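Local atomic coordinates of GCN5-related N-acetyltransferase (Kribbella flavida, PDB entry 4IUS), a protein that is a GNAT-family enzyme that probably transfers acyl groups to an acceptor amine. Residues L81-E84 against L89-V92; L77-V82 against H96-V101; A13-L18 against P29-L34; A189-L194 against A232-R237. The protein carries 1 engineered substitution. One frame throughout, in Å; residues are numbered along the deposited sequence.

Interaction 1: L81-E84 against L89-V92; sequences LVEE and LAYV
Leu-81 lays its CD1 methyl over the first turn of helix 89-95, where it packs 3.9 Å from Ala-90 CB. The same methyl touches the backbone of that turn, with Leu-81 CD1 3.6 Å from Ala-90 N, and also meets CG of Leu-89. The two leucines cross at about a right angle, and their second branches meet as Leu-81 CD2 comes 4.1 Å from Leu-89 CD2. At Glu-83 the contact turns polar. Its chain is bent at chi2 (64°), which brings the carboxylate in front of the helix start. There OE2 takes a hydrogen bond from Gly-88 N, while OE1 accepts from two waters. One water lies 2.7 Å from Glu-83 OE1 and receives the Ala-90 N-H; the other, 2.9 Å from Glu-83 OE1, receives that of Tyr-91. The arrangement illustrates how a short strand-to-helix connection can be closed by an apolar patch beside a carboxylate that serves the N-terminal turn. The N-H groups of Gly-88, just before the helix, and of Ala-90 and Tyr-91 in its first turn are all linked to one carboxylate, directly or through water, and the positive end of the helix dipole is likely to favour its ionised form.

Interaction 2: L77-V82 against H96-V101; sequences LSAELV and HGMTIV
Ser-78 and Met-98 bring the two backbones nearest, yet their CA atoms remain 8.2 Å apart and no hydrogen bond joins segments 77-82 and 96-101. The reason lies in the topology, a split beta-alpha-beta unit: strands 78-82 and 99-109 run parallel on either side of strand 242-251, and helix 89-95 connects them. The helix ends in a Schellman motif, in which Met-98 N bonds to Leu-93 O and Gly-97 N to Val-94 O. Gly-97 is its C-prime residue, with a phi of 110° at which a CB would be jammed against the preceding carbonyl oxygen. Directly after this turn, Met-98, modelled as selenomethionine, spans the gap. In the conformer described here, one of two, its chain bends at chi3 (83°) and presents the terminal methyl to the start of strand 78-82. That methyl touches backbone as well as side chains, since Met-98 CE is 3.9 Å from Leu-77 O and 3.8 Å from Ala-79 N. Leu-77 crosses Met-98 at about a right angle, its CG lying 4.2 Å from Met-98 CE, and packs in turn against Leu-63, Ile-66 and Phe-70 of helix 59-71. Ala-79, short enough to leave the methyl close to the strand, sets its CB 3.9 Å from Met-98 CE and 4.1 Å from the heavier SE atom.

Interaction 3: A13-L18 against P29-L34; sequences AQLQGL and PLVGLL. With EDO (1,2-ethanediol), chain E; SO4 (sulfate ion), chain C; SO4 (sulfate ion), chain D.
No flat side-chain group enters the interface where Leu-15 and Leu-18 meet Val-31 and Leu-33, so it has neither ring faces nor ring edges, only aliphatic carbons, nearly all methyls. The amide of Gln-16 is carried elsewhere by an extended chain: its NE2 donates to O2 of one sulfate at 2.9 Å and, farther off, to O1 and O3 of a second. Both ions are probably from the crystallisation liquor, as is the ethanediol whose O2 donates to Ala-13 O close to Gly-17, where a side chain would clash with it. At the interface, Leu-15 CG stands anti to N (chi1 178°), which lets the chain end come up to the strand although it does not start out that way; Leu-15 CD1 lies 3.8 Å from Val-31 CG1 and 4.1 Å from Leu-33 CD1. The Leu-33 methyl is shared, since Leu-18 CD1 reaches to 3.7 Å from Leu-33 CD1, the two crossing at about a right angle. The axes of 13-18 and 30-34 make an angle of 36°, placing helix 6-19 across the middle strand of the small antiparallel sheet. Val-46 of strand 44-47 touches Leu-15, Val-31 and Leu-33, while Leu-30 and Leu-34 pack against helix 59-71.

Interaction 4: A189-L194 against A232-R237; sequences AGVGTL and ADRIYR
Arg-234 stretches from its loop to Val-191 on strand 185-193. From CB, chi1 of 63° sets CG between the backbone N and the carbonyl carbon, and CG rests 3.6 Å above one face of the Tyr-236 ring, toward its rim. Next comes CD, which stays beside the same ring, 3.7 Å from Tyr-236 CE1. A bend at chi3 follows, and NE donates to a bound malonate, probably from the crystallisation liquor. The guanidinium plane is then sandwiched: Val-191 CG1 lies over one face on the NH1 side, 3.5 Å from Arg-234 NH1, and Ala-232 CB lies over the opposite face, offset toward the rim. At the edge, Arg-234 NH1 donates to Tyr-236 OH at 2.8 Å, with an N-H...O angle of 149° and the oxygen in the guanidinium plane. NH1 also forms a salt bridge with Asp-230, while NH2 comes obliquely to within 4.3 Å of Thr-193 CG2. An alanine here is likely to leave Asp-230 without its cationic mate, the phenol of Tyr-236 without this donor and the Val-191 methyl without its flat cover. Within the GNAT domain the contact joins the end of a central strand to the loop between strands 222-225 and 242-251. Thr-193 OG1 and the malonate are also joined by a weak hydrogen bond, consistent with a pocket suited to small anions. These contacts restrict the rotation of the guanidinium, and its charge, partly balanced by Asp-230, would probably still favour an anion there.

From the N terminus, interaction 3 comes first, folding helix 6-19 back onto the small antiparallel sheet after the hairpin strand 22-27. Further along, interactions 1 and 2 start from the same strand, 78-82. Interaction 1 closes the short turn into helix 89-95, and interaction 2 spans the wider loop that includes it, reaching strand 99-109. These two touch through Ala-90 CB and Ile-100 CD1, while Leu-30 CD2 meets Leu-89 CD2 and so brings interaction 3 against interaction 1. Interaction 4 lies apart, its centre about 25 Å from that of interaction 2, and closes the long loop through helix 202-216. The eight-stranded sheet nevertheless connects it with interactions 1 and 2.

Interaction 1: L81-E84 against L89-V92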
loop_
_atom_site.group_PDB
_atom_site.type_symbol
_atom_site.label_atom_id
_atom_site.label_comp_id
_atom_site.label_asym_id
_atom_site.label_seq_id
_atom_site.Cartn_x
_atom_site.Cartn_y
_atom_site.Cartn_z
ATOM N N LEU A 81 10.320 0.750 3.871
ATOM C CA LEU A 81 10.441 1.510 5.092
ATOM C C LEU A 81 9.647 2.799 4.985
ATOM O O LEU A 81 9.280 3.249 3.903
ATOM C CB LEU A 81 11.896 1.828 5.419
ATOM C CG LEU A 81 12.850 0.635 5.525
ATOM C CD1 LEU A 81 14.280 1.122 5.718
ATOM C CD2 LEU A 81 12.410 -0.281 6.640
ATOM N N VAL A 82 9.424 3.427 6.118
ATOM C CA VAL A 82 8.917 4.795 6.187
ATOM C C VAL A 82 10.039 5.592 6.842
ATOM O O VAL A 82 10.391 5.321 7.990
ATOM C CB VAL A 82 7.583 4.887 6.966
ATOM C CG1 VAL A 82 7.131 6.362 6.979
ATOM C CG2 VAL A 82 6.524 3.984 6.350
ATOM N N GLU A 83 10.639 6.520 6.118
ATOM C CA GLU A 83 11.859 7.163 6.606
ATOM C C GLU A 83 11.681 7.786 7.981
ATOM O O GLU A 83 12.543 7.675 8.831
ATOM C CB GLU A 83 12.343 8.204 5.586
ATOM C CG GLU A 83 13.551 9.007 6.028
ATOM C CD GLU A 83 14.826 8.176 6.221
ATOM O OE1 GLU A 83 15.008 7.145 5.532
ATOM O OE2 GLU A 83 15.647 8.576 7.101
ATOM N N GLU A 84 10.571 8.496 8.187
ATOM C CA GLU A 84 10.366 9.221 9.426
ATOM C C GLU A 84 10.077 8.312 10.604
ATOM O O GLU A 84 10.227 8.684 11.736
ATOM C CB GLU A 84 9.270 10.273 9.261
ATOM C CG GLU A 84 9.547 11.342 8.200
ATOM C CD GLU A 84 9.128 10.977 6.769
ATOM O OE1 GLU A 84 8.714 9.816 6.527
ATOM O OE2 GLU A 84 9.284 11.860 5.858
ATOM N N LEU A 89 17.618 4.283 8.681
ATOM C CA LEU A 89 17.691 2.840 8.511
ATOM C C LEU A 89 17.952 2.477 7.043
ATOM O O LEU A 89 18.766 1.606 6.754
ATOM C CB LEU A 89 16.463 2.155 9.103
ATOM C CG LEU A 89 16.414 0.622 9.024
ATOM C CD1 LEU A 89 17.632 -0.044 9.671
ATOM C CD2 LEU A 89 15.136 0.120 9.683
ATOM N N ALA A 90 17.245 3.133 6.131
ATOM C CA ALA A 90 17.432 2.848 4.724
ATOM C C ALA A 90 18.885 2.989 4.294
ATOM O O ALA A 90 19.401 2.158 3.551
ATOM C CB ALA A 90 16.534 3.731 3.855
ATOM N N TYR A 91 19.553 4.006 4.785
ATOM C CA TYR A 91 20.936 4.225 4.387
ATOM C C TYR A 91 21.846 3.118 4.918
ATOM O O TYR A 91 22.793 2.731 4.240
ATOM C CB TYR A 91 21.463 5.569 4.865
ATOM C CG TYR A 91 21.014 6.752 4.042
ATOM C CD1 TYR A 91 21.084 6.741 2.645
ATOM C CD2 TYR A 91 20.739 7.935 4.670
ATOM C CE1 TYR A 91 20.758 7.881 1.915
ATOM C CE2 TYR A 91 20.382 9.063 3.958
ATOM C CZ TYR A 91 20.400 9.028 2.581
ATOM O OH TYR A 91 20.054 10.150 1.889
ATOM N N VAL A 92 21.553 2.571 6.095
ATOM C CA VAL A 92 22.353 1.452 6.611
ATOM C C VAL A 92 22.110 0.199 5.732
ATOM O O VAL A 92 23.019 -0.547 5.418
ATOM C CB VAL A 92 22.123 1.212 8.091
ATOM C CG1 VAL A 92 23.069 0.102 8.573
ATOM C CG2 VAL A 92 22.365 2.502 8.906
HETATM O O HOH W 1 14.932 4.739 6.813
HETATM O O HOH W 2 17.855 6.480 5.592
#

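Interaction 2: L77-V82 against H96-V101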
loop_
_atom_site.group_PDB
_atom_site.type_symbol
_atom_site.label_atom_id
_atom_site.label_comp_id
_atom_site.label_asym_id
_atom_site.label_seq_id
_atom_site.Cartn_x
_atom_site.Cartn_y
_atom_site.Cartn_z
ATOM N N LEU A 77 14.846 -10.623 -2.073
ATOM C CA LEU A 77 14.495 -9.679 -1.003
ATOM C C LEU A 77 14.348 -8.225 -1.486
ATOM O O LEU A 77 15.190 -7.682 -2.179
ATOM C CB LEU A 77 15.578 -9.716 0.057
ATOM C CG LEU A 77 15.358 -8.811 1.270
ATOM C CD1 LEU A 77 14.156 -9.272 2.058
ATOM C CD2 LEU A 77 16.604 -8.835 2.135
ATOM N N SER A 78 13.241 -7.616 -1.102
ATOM C CA SER A 78 13.007 -6.171 -1.143
ATOM C C SER A 78 12.596 -5.756 0.227
ATOM O O SER A 78 12.212 -6.567 1.057
ATOM C CB SER A 78 11.944 -5.768 -2.170
ATOM O OG SER A 78 10.727 -6.378 -1.927
ATOM N N ALA A 79 12.665 -4.451 0.483
ATOM C CA ALA A 79 12.312 -3.894 1.757
ATOM C C ALA A 79 11.512 -2.609 1.552
ATOM O O ALA A 79 11.766 -1.870 0.570
ATOM C CB ALA A 79 13.558 -3.587 2.591
ATOM N N GLU A 80 10.585 -2.350 2.440
ATOM C CA GLU A 80 9.809 -1.108 2.417
ATOM C C GLU A 80 9.876 -0.491 3.804
ATOM O O GLU A 80 9.525 -1.146 4.776
ATOM C CB GLU A 80 8.359 -1.339 2.025
ATOM C CG GLU A 80 8.126 -1.777 0.586
ATOM C CD GLU A 80 6.635 -1.658 0.183
ATOM O OE1 GLU A 80 5.786 -1.260 1.031
ATOM O OE2 GLU A 80 6.335 -1.939 -0.987
ATOM N N LEU A 81 10.320 0.750 3.871
ATOM C CA LEU A 81 10.441 1.510 5.092
ATOM C C LEU A 81 9.647 2.799 4.985
ATOM O O LEU A 81 9.280 3.249 3.903
ATOM C CB LEU A 81 11.896 1.828 5.419
ATOM C CG LEU A 81 12.850 0.635 5.525
ATOM C CD1 LEU A 81 14.280 1.122 5.718
ATOM C CD2 LEU A 81 12.410 -0.281 6.640
ATOM N N VAL A 82 9.424 3.427 6.118
ATOM C CA VAL A 82 8.917 4.795 6.187
ATOM C C VAL A 82 10.039 5.592 6.842
ATOM O O VAL A 82 10.391 5.321 7.990
ATOM C CB VAL A 82 7.583 4.887 6.966
ATOM C CG1 VAL A 82 7.131 6.362 6.979
ATOM C CG2 VAL A 82 6.524 3.984 6.350
ATOM N N HIS A 96 24.892 -2.018 3.256
ATOM C CA HIS A 96 25.021 -3.470 3.303
ATOM C C HIS A 96 24.346 -4.172 2.135
ATOM O O HIS A 96 23.968 -5.335 2.198
ATOM C CB HIS A 96 24.611 -3.978 4.679
ATOM C CG HIS A 96 25.504 -3.407 5.745
ATOM N ND1 HIS A 96 26.813 -3.754 5.841
ATOM C CD2 HIS A 96 25.284 -2.403 6.688
ATOM C CE1 HIS A 96 27.400 -2.982 6.774
ATOM N NE2 HIS A 96 26.466 -2.169 7.309
ATOM N N GLY A 97 24.277 -3.477 1.002
ATOM C CA GLY A 97 24.048 -4.090 -0.313
ATOM C C GLY A 97 22.718 -3.845 -0.992
ATOM O O GLY A 97 22.564 -4.242 -2.129
HETATM N N MSE A 98 21.766 -3.236 -0.330
HETATM C CA MSE A 98 20.522 -2.898 -0.953
HETATM C C MSE A 98 20.642 -1.642 -1.805
HETATM O O MSE A 98 21.587 -0.854 -1.646
HETATM C CB MSE A 98 19.404 -2.778 0.068
HETATM C CG MSE A 98 19.235 -4.023 0.904
HETATM SE SE MSE A 98 17.486 -4.175 1.770
HETATM C CE MSE A 98 16.459 -4.916 0.322
ATOM N N THR A 99 19.640 -1.417 -2.663
ATOM C CA THR A 99 19.571 -0.231 -3.515
ATOM C C THR A 99 18.210 0.435 -3.300
ATOM O O THR A 99 17.179 -0.231 -3.374
ATOM C CB THR A 99 19.685 -0.618 -5.003
ATOM O OG1 THR A 99 20.951 -1.245 -5.200
ATOM C CG2 THR A 99 19.571 0.611 -5.917
ATOM N N ILE A 100 18.194 1.739 -3.066
ATOM C CA ILE A 100 16.946 2.488 -3.027
ATOM C C ILE A 100 16.511 2.734 -4.469
ATOM O O ILE A 100 17.205 3.403 -5.235
ATOM C CB ILE A 100 17.088 3.813 -2.234
ATOM C CG1 ILE A 100 17.387 3.545 -0.761
ATOM C CG2 ILE A 100 15.825 4.655 -2.404
ATOM C CD1 ILE A 100 17.850 4.755 0.026
ATOM N N VAL A 101 15.358 2.183 -4.815
ATOM C CA VAL A 101 14.765 2.365 -6.125
ATOM C C VAL A 101 13.862 3.593 -6.200
ATOM O O VAL A 101 13.768 4.228 -7.231
ATOM C CB VAL A 101 14.030 1.061 -6.498
ATOM C CG1 VAL A 101 13.185 1.214 -7.744
ATOM C CG2 VAL A 101 15.073 -0.036 -6.718
#

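Interaction 3: A13-L18 against P29-L34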
loop_
_atom_site.group_PDB
_atom_site.type_symbol
_atom_site.label_atom_id
_atom_site.label_comp_id
_atom_site.label_asym_id
_atom_site.label_seq_id
_atom_site.Cartn_x
_atom_site.Cartn_y
_atom_site.Cartn_z
ATOM N N ALA A 13 1.006 0.009 11.576
ATOM C CA ALA A 13 -0.222 -0.551 11.054
ATOM C C ALA A 13 0.059 -1.413 9.831
ATOM O O ALA A 13 -0.593 -2.472 9.660
ATOM C CB ALA A 13 -1.217 0.548 10.716
ATOM N N GLN A 14 0.985 -0.993 8.978
ATOM C CA GLN A 14 1.357 -1.800 7.835
ATOM C C GLN A 14 1.885 -3.162 8.295
ATOM O O GLN A 14 1.504 -4.204 7.776
ATOM C CB GLN A 14 2.395 -1.070 6.995
ATOM C CG GLN A 14 2.776 -1.772 5.717
ATOM C CD GLN A 14 3.917 -1.047 5.061
ATOM O OE1 GLN A 14 3.721 -0.320 4.100
ATOM N NE2 GLN A 14 5.111 -1.182 5.629
ATOM N N LEU A 15 2.774 -3.147 9.281
ATOM C CA LEU A 15 3.306 -4.400 9.812
ATOM C C LEU A 15 2.206 -5.295 10.375
ATOM O O LEU A 15 2.159 -6.484 10.088
ATOM C CB LEU A 15 4.372 -4.124 10.847
ATOM C CG LEU A 15 5.020 -5.290 11.559
ATOM C CD1 LEU A 15 5.653 -6.290 10.616
ATOM C CD2 LEU A 15 6.002 -4.798 12.613
ATOM N N GLN A 16 1.334 -4.702 11.181
ATOM C CA GLN A 16 0.221 -5.424 11.777
ATOM C C GLN A 16 -0.622 -6.104 10.692
ATOM O O GLN A 16 -1.033 -7.274 10.833
ATOM C CB GLN A 16 -0.631 -4.461 12.617
ATOM C CG GLN A 16 -1.768 -5.101 13.385
ATOM C CD GLN A 16 -2.595 -4.095 14.157
ATOM O OE1 GLN A 16 -2.162 -2.969 14.428
ATOM N NE2 GLN A 16 -3.797 -4.494 14.513
ATOM N N GLY A 17 -0.858 -5.404 9.573
ATOM C CA GLY A 17 -1.616 -5.998 8.455
ATOM C C GLY A 17 -0.860 -7.125 7.770
ATOM O O GLY A 17 -1.422 -8.205 7.492
ATOM N N LEU A 18 0.417 -6.903 7.537
ATOM C CA LEU A 18 1.210 -7.850 6.765
ATOM C C LEU A 18 1.372 -9.183 7.479
ATOM O O LEU A 18 1.403 -10.240 6.845
ATOM C CB LEU A 18 2.588 -7.295 6.444
ATOM C CG LEU A 18 2.627 -6.178 5.389
ATOM C CD1 LEU A 18 3.977 -5.463 5.409
ATOM C CD2 LEU A 18 2.322 -6.682 3.973
ATOM N N PRO A 29 16.488 -4.901 14.156
ATOM C CA PRO A 29 15.569 -3.878 13.736
ATOM C C PRO A 29 14.798 -4.195 12.482
ATOM O O PRO A 29 14.034 -3.356 12.035
ATOM C CB PRO A 29 16.488 -2.688 13.492
ATOM C CG PRO A 29 17.742 -3.326 13.009
ATOM C CD PRO A 29 17.893 -4.561 13.814
ATOM N N LEU A 30 14.977 -5.390 11.914
ATOM C CA LEU A 30 14.283 -5.761 10.672
ATOM C C LEU A 30 13.403 -6.982 10.916
ATOM O O LEU A 30 13.715 -7.829 11.755
ATOM C CB LEU A 30 15.295 -6.139 9.587
ATOM C CG LEU A 30 16.315 -5.081 9.234
ATOM C CD1 LEU A 30 17.308 -5.662 8.253
ATOM C CD2 LEU A 30 15.621 -3.853 8.722
ATOM N N VAL A 31 12.341 -7.089 10.119
ATOM C CA VAL A 31 11.563 -8.317 10.094
ATOM C C VAL A 31 11.304 -8.701 8.652
ATOM O O VAL A 31 10.798 -7.908 7.850
ATOM C CB VAL A 31 10.245 -8.254 10.906
ATOM C CG1 VAL A 31 9.334 -7.102 10.496
ATOM C CG2 VAL A 31 9.531 -9.607 10.898
ATOM N N GLY A 32 11.686 -9.926 8.327
ATOM C CA GLY A 32 11.351 -10.505 7.025
ATOM C C GLY A 32 9.995 -11.158 7.093
ATOM O O GLY A 32 9.640 -11.785 8.085
ATOM N N LEU A 33 9.220 -10.991 6.054
ATOM C CA LEU A 33 7.827 -11.436 6.004
ATOM C C LEU A 33 7.655 -12.297 4.756
ATOM O O LEU A 33 7.788 -11.827 3.629
ATOM C CB LEU A 33 6.906 -10.249 5.979
ATOM C CG LEU A 33 6.997 -9.321 7.190
ATOM C CD1 LEU A 33 6.298 -7.978 6.889
ATOM C CD2 LEU A 33 6.469 -9.963 8.477
ATOM N N LEU A 34 7.385 -13.585 4.973
ATOM C CA LEU A 34 7.337 -14.590 3.887
ATOM C C LEU A 34 5.894 -15.096 3.728
ATOM O O LEU A 34 5.304 -15.665 4.648
ATOM C CB LEU A 34 8.321 -15.748 4.169
ATOM C CG LEU A 34 9.796 -15.387 3.982
ATOM C CD1 LEU A 34 10.779 -16.299 4.718
ATOM C CD2 LEU A 34 10.170 -15.309 2.508
HETATM C C1 EDO E . -2.830 -0.577 6.185
HETATM O O1 EDO E . -1.621 0.189 6.332
HETATM C C2 EDO E . -3.132 -1.269 7.509
HETATM O O2 EDO E . -2.642 -2.626 7.512
HETATM S S SO4 C . -4.980 -8.114 14.491
HETATM O O1 SO4 C . -5.885 -6.975 14.226
HETATM O O2 SO4 C . -4.749 -8.869 13.240
HETATM O O3 SO4 C . -3.647 -7.613 14.895
HETATM O O4 SO4 C . -5.565 -9.014 15.498
HETATM S S SO4 D . -6.497 -2.704 16.641
HETATM O O1 SO4 D . -7.104 -1.362 16.760
HETATM O O2 SO4 D . -6.134 -3.030 15.238
HETATM O O3 SO4 D . -5.280 -2.810 17.465
HETATM O O4 SO4 D . -7.476 -3.660 17.166
#

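Interaction 4: A189-L194 against A232-R237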
loop_
_atom_site.group_PDB
_atom_site.type_symbol
_atom_site.label_atom_id
_atom_site.label_comp_id
_atom_site.label_asym_id
_atom_site.label_seq_id
_atom_site.Cartn_x
_atom_site.Cartn_y
_atom_site.Cartn_z
ATOM N N ALA A 189 -5.537 1.815 -2.298
ATOM C CA ALA A 189 -4.646 1.353 -3.350
ATOM C C ALA A 189 -5.507 0.740 -4.438
ATOM O O ALA A 189 -6.722 0.832 -4.432
ATOM C CB ALA A 189 -3.622 0.339 -2.799
ATOM N N GLY A 190 -4.888 0.160 -5.426
ATOM C CA GLY A 190 -5.643 -0.484 -6.488
ATOM C C GLY A 190 -6.464 0.494 -7.309
ATOM O O GLY A 190 -7.501 0.125 -7.844
ATOM N N VAL A 191 -6.010 1.728 -7.447
ATOM C CA VAL A 191 -6.741 2.749 -8.146
ATOM C C VAL A 191 -6.482 2.569 -9.636
ATOM O O VAL A 191 -5.336 2.424 -10.073
ATOM C CB VAL A 191 -6.377 4.188 -7.711
ATOM C CG1 VAL A 191 -7.222 5.238 -8.450
ATOM C CG2 VAL A 191 -6.573 4.327 -6.220
ATOM N N GLY A 192 -7.536 2.584 -10.445
ATOM C CA GLY A 192 -7.375 2.608 -11.871
ATOM C C GLY A 192 -8.608 3.036 -12.601
ATOM O O GLY A 192 -9.694 3.071 -12.061
ATOM N N THR A 193 -8.418 3.356 -13.875
ATOM C CA THR A 193 -9.494 3.651 -14.790
ATOM C C THR A 193 -9.245 2.969 -16.101
ATOM O O THR A 193 -8.083 2.781 -16.503
ATOM C CB THR A 193 -9.663 5.153 -15.062
ATOM O OG1 THR A 193 -8.712 5.588 -16.038
ATOM C CG2 THR A 193 -9.542 5.955 -13.768
ATOM N N LEU A 194 -10.308 2.590 -16.776
ATOM C CA LEU A 194 -10.130 2.096 -18.143
ATOM C C LEU A 194 -9.458 3.172 -19.005
ATOM O O LEU A 194 -9.702 4.363 -18.859
ATOM C CB LEU A 194 -11.481 1.747 -18.736
ATOM C CG LEU A 194 -12.156 0.494 -18.171
ATOM C CD1 LEU A 194 -13.501 0.361 -18.909
ATOM C CD2 LEU A 194 -11.277 -0.766 -18.272
ATOM N N ALA A 232 -1.281 7.965 -13.613
ATOM C CA ALA A 232 -2.083 9.201 -13.693
ATOM C C ALA A 232 -1.530 10.272 -12.751
ATOM O O ALA A 232 -1.234 9.975 -11.581
ATOM C CB ALA A 232 -3.533 8.914 -13.342
ATOM N N ASP A 233 -1.449 11.515 -13.228
ATOM C CA ASP A 233 -0.985 12.634 -12.407
ATOM C C ASP A 233 -2.155 13.416 -11.786
ATOM O O ASP A 233 -2.193 14.648 -11.812
ATOM C CB ASP A 233 -0.061 13.547 -13.217
ATOM C CG ASP A 233 -0.792 14.395 -14.268
ATOM O OD1 ASP A 233 -2.032 14.302 -14.401
ATOM O OD2 ASP A 233 -0.099 15.175 -14.963
ATOM N N ARG A 234 -3.116 12.703 -11.221
ATOM C CA ARG A 234 -4.241 13.363 -10.558
ATOM C C ARG A 234 -3.739 13.937 -9.243
ATOM O O ARG A 234 -2.731 13.479 -8.692
ATOM C CB ARG A 234 -5.429 12.415 -10.325
ATOM C CG ARG A 234 -5.120 11.257 -9.398
ATOM C CD ARG A 234 -6.282 10.301 -9.194
ATOM N NE ARG A 234 -6.517 9.501 -10.398
ATOM C CZ ARG A 234 -5.961 8.299 -10.642
ATOM N NH1 ARG A 234 -5.169 7.724 -9.747
ATOM N NH2 ARG A 234 -6.181 7.649 -11.780
ATOM N N ILE A 235 -4.434 14.983 -8.804
ATOM C CA ILE A 235 -4.048 15.805 -7.683
ATOM C C ILE A 235 -4.908 15.328 -6.484
ATOM O O ILE A 235 -6.104 15.687 -6.356
ATOM C CB ILE A 235 -4.286 17.298 -7.975
ATOM C CG1 ILE A 235 -3.412 17.750 -9.157
ATOM C CG2 ILE A 235 -3.966 18.140 -6.735
ATOM C CD1 ILE A 235 -3.769 19.117 -9.736
ATOM N N TYR A 236 -4.343 14.482 -5.625
ATOM C CA TYR A 236 -5.087 13.927 -4.495
ATOM C C TYR A 236 -5.470 15.020 -3.481
ATOM O O TYR A 236 -6.354 14.836 -2.644
ATOM C CB TYR A 236 -4.290 12.780 -3.817
ATOM C CG TYR A 236 -4.176 11.566 -4.736
ATOM C CD1 TYR A 236 -5.206 10.676 -4.905
ATOM C CD2 TYR A 236 -3.036 11.382 -5.484
ATOM C CE1 TYR A 236 -5.081 9.592 -5.744
ATOM C CE2 TYR A 236 -2.923 10.318 -6.364
ATOM C CZ TYR A 236 -3.953 9.440 -6.496
ATOM O OH TYR A 236 -3.875 8.355 -7.337
ATOM N N ARG A 237 -4.764 16.163 -3.530
ATOM C CA ARG A 237 -5.065 17.280 -2.628
ATOM C C ARG A 237 -6.513 17.747 -2.719
ATOM O O ARG A 237 -7.087 18.172 -1.718
ATOM C CB ARG A 237 -4.158 18.481 -2.903
ATOM C CG ARG A 237 -4.372 19.642 -1.929
ATOM C CD ARG A 237 -3.178 20.552 -1.707
ATOM N NE ARG A 237 -3.216 21.161 -0.370
ATOM C CZ ARG A 237 -3.879 22.274 -0.041
ATOM N NH1 ARG A 237 -4.583 22.939 -0.949
ATOM N NH2 ARG A 237 -3.831 22.734 1.221
#